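Local atomic coordinates of putative polyketide synthase (PDB entry 1U0M), a protein that catalyses the iterative condensation of five malonyl-CoA units and the cyclisation of the resulting pentaketide to 1,3,6,8-tetrahydroxynaphthalene, a precursor of melanin. Residues Ala95-Leu101 against Ala202-Arg208. Residues are numbered along the deposited sequence; the frame is centred on the assembly and turned at random.
Sequences ALDDAEL and AAVVRGR
Ala-95 and Ala-99, one helical turn apart, rest on Val-204 of strand 198-206. The Ala-99 CB to Val-204 CB distance is 3.4 Å, a tight fit. Val-204 has CG1 anti to its backbone N (chi1 -172°), which sends CG2 to the Ala-95 side, where Leu-96 CD2 touches it at 4.1 Å, the two side chains crossing at about a right angle. Ala-95 CB also meets Ala-202 CB at 3.9 Å. Ile-106 and Leu-169 add to the apolar surroundings of Val-204.

The polar part lies at the helix end. Glu-100, with positive phi, is the C-prime residue of a Schellman motif, in which Leu-101 N bonds Leu-96 O at 3.1 Å. Arg-208 NH2 makes a weak, bent bond of 3.2 Å to Glu-100 O. Arg-206 bonds Gly-209 O through NH2 and forms a long salt bridge from NH1 to Glu-100 OE1 (3.9 Å). The Arg-206 and Arg-208 guanidinium groups lie nearly parallel but are modelled too close together, so their placing is doubtful. A leucine in place of Arg-208 would probably leave the Glu-100 carbonyl without a mate from the strand side and the helix end with less positive charge beside it.

In this thiolase-fold domain, small side chains let helix 73-99 sit close on the central sheet. The arginines bring positive charge to the helix C-terminus, which probably offsets its dipole.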
loop_
_atom_site.group_PDB
_atom_site.type_symbol
_atom_site.label_atom_id
_atom_site.label_comp_id
_atom_site.label_asym_id
_atom_site.label_seq_id
_atom_site.Cartn_x
_atom_site.Cartn_y
_atom_site.Cartn_z
ATOM N N ALA A 95 -12.555 15.093 11.708
ATOM C CA ALA A 95 -13.251 14.049 10.965
ATOM C C ALA A 95 -13.943 13.091 11.928
ATOM O O ALA A 95 -14.925 12.445 11.570
ATOM C CB ALA A 95 -12.270 13.285 10.082
ATOM N N LEU A 96 -13.411 12.984 13.142
ATOM C CA LEU A 96 -13.994 12.119 14.161
ATOM C C LEU A 96 -15.178 12.872 14.754
ATOM O O LEU A 96 -16.279 12.331 14.894
ATOM C CB LEU A 96 -12.971 11.818 15.257
ATOM C CG LEU A 96 -11.793 10.935 14.846
ATOM C CD1 LEU A 96 -10.803 10.809 15.989
ATOM C CD2 LEU A 96 -12.310 9.571 14.435
ATOM N N ASP A 97 -14.935 14.135 15.087
ATOM C CA ASP A 97 -15.961 14.992 15.655
ATOM C C ASP A 97 -17.214 14.992 14.779
ATOM O O ASP A 97 -18.330 14.920 15.287
ATOM C CB ASP A 97 -15.416 16.413 15.817
ATOM C CG ASP A 97 -14.248 16.484 16.792
ATOM O OD1 ASP A 97 -13.955 15.460 17.444
ATOM O OD2 ASP A 97 -13.627 17.561 16.916
ATOM N N ASP A 98 -17.030 15.055 13.465
ATOM C CA ASP A 98 -18.159 15.055 12.535
ATOM C C ASP A 98 -18.904 13.723 12.501
ATOM O O ASP A 98 -20.135 13.690 12.540
ATOM C CB ASP A 98 -17.686 15.400 11.123
ATOM C CG ASP A 98 -17.451 16.880 10.934
ATOM O OD1 ASP A 98 -16.764 17.485 11.783
ATOM O OD2 ASP A 98 -17.951 17.436 9.931
ATOM N N ALA A 99 -18.165 12.624 12.409
ATOM C CA ALA A 99 -18.791 11.308 12.376
ATOM C C ALA A 99 -19.220 10.930 13.790
ATOM O O ALA A 99 -19.947 9.958 14.003
ATOM C CB ALA A 99 -17.816 10.279 11.824
ATOM N N GLU A 100 -18.765 11.722 14.754
ATOM C CA GLU A 100 -19.082 11.496 16.155
ATOM C C GLU A 100 -18.538 10.156 16.637
ATOM O O GLU A 100 -19.277 9.183 16.802
ATOM C CB GLU A 100 -20.597 11.584 16.368
ATOM C CG GLU A 100 -21.174 12.926 15.923
ATOM C CD GLU A 100 -22.669 13.042 16.139
ATOM O OE1 GLU A 100 -23.400 12.103 15.756
ATOM O OE2 GLU A 100 -23.113 14.077 16.677
ATOM N N LEU A 101 -17.221 10.130 16.829
ATOM C CA LEU A 101 -16.490 8.966 17.311
ATOM C C LEU A 101 -15.233 9.488 17.964
ATOM O O LEU A 101 -14.849 10.641 17.774
ATOM C CB LEU A 101 -16.050 8.040 16.174
ATOM C CG LEU A 101 -17.025 7.224 15.336
ATOM C CD1 LEU A 101 -17.960 6.481 16.259
ATOM C CD2 LEU A 101 -17.776 8.130 14.394
ATOM N N ALA A 202 -9.356 13.630 5.582
ATOM C CA ALA A 202 -9.647 12.554 6.529
ATOM C C ALA A 202 -11.158 12.437 6.661
ATOM O O ALA A 202 -11.843 13.419 6.947
ATOM C CB ALA A 202 -9.026 12.864 7.889
ATOM N N ALA A 203 -11.677 11.235 6.445
ATOM C CA ALA A 203 -13.110 11.013 6.531
ATOM C C ALA A 203 -13.401 9.686 7.195
ATOM O O ALA A 203 -12.684 8.707 6.995
ATOM C CB ALA A 203 -13.724 11.043 5.144
ATOM N N VAL A 204 -14.460 9.655 7.990
ATOM C CA VAL A 204 -14.825 8.435 8.674
ATOM C C VAL A 204 -15.966 7.766 7.938
ATOM O O VAL A 204 -16.785 8.430 7.304
ATOM C CB VAL A 204 -15.260 8.720 10.110
ATOM C CG1 VAL A 204 -15.435 7.410 10.862
ATOM C CG2 VAL A 204 -14.234 9.605 10.790
ATOM N N VAL A 205 -15.999 6.442 7.997
ATOM C CA VAL A 205 -17.064 5.690 7.363
ATOM C C VAL A 205 -17.625 4.733 8.399
ATOM O O VAL A 205 -17.168 3.597 8.532
ATOM C CB VAL A 205 -16.566 4.899 6.144
ATOM C CG1 VAL A 205 -16.237 5.856 5.009
ATOM C CG2 VAL A 205 -15.347 4.085 6.521
ATOM N N ARG A 206 -18.607 5.216 9.152
ATOM C CA ARG A 206 -19.241 4.413 10.183
ATOM C C ARG A 206 -20.342 3.577 9.546
ATOM O O ARG A 206 -21.212 4.103 8.855
ATOM C CB ARG A 206 -19.812 5.320 11.277
ATOM C CG ARG A 206 -20.921 6.246 10.806
ATOM C CD ARG A 206 -21.171 7.386 11.792
ATOM N NE ARG A 206 -22.556 7.433 12.263
ATOM C CZ ARG A 206 -23.155 8.529 12.729
ATOM N NH1 ARG A 206 -22.497 9.681 12.789
ATOM N NH2 ARG A 206 -24.417 8.475 13.130
ATOM N N GLY A 207 -20.273 2.268 9.758
ATOM C CA GLY A 207 -21.275 1.375 9.209
ATOM C C GLY A 207 -22.466 1.352 10.141
ATOM O O GLY A 207 -23.588 1.059 9.732
ATOM N N ARG A 208 -22.205 1.680 11.403
ATOM C CA ARG A 208 -23.225 1.712 12.443
ATOM C C ARG A 208 -24.468 2.459 11.973
ATOM O O ARG A 208 -25.596 2.035 12.227
ATOM C CB ARG A 208 -22.661 2.383 13.702
ATOM C CG ARG A 208 -23.148 3.810 13.950
ATOM C CD ARG A 208 -21.994 4.779 14.108
ATOM N NE ARG A 208 -22.404 6.014 14.772
ATOM C CZ ARG A 208 -21.600 7.055 14.971
ATOM N NH1 ARG A 208 -20.348 7.008 14.550
ATOM N NH2 ARG A 208 -22.041 8.137 15.601
#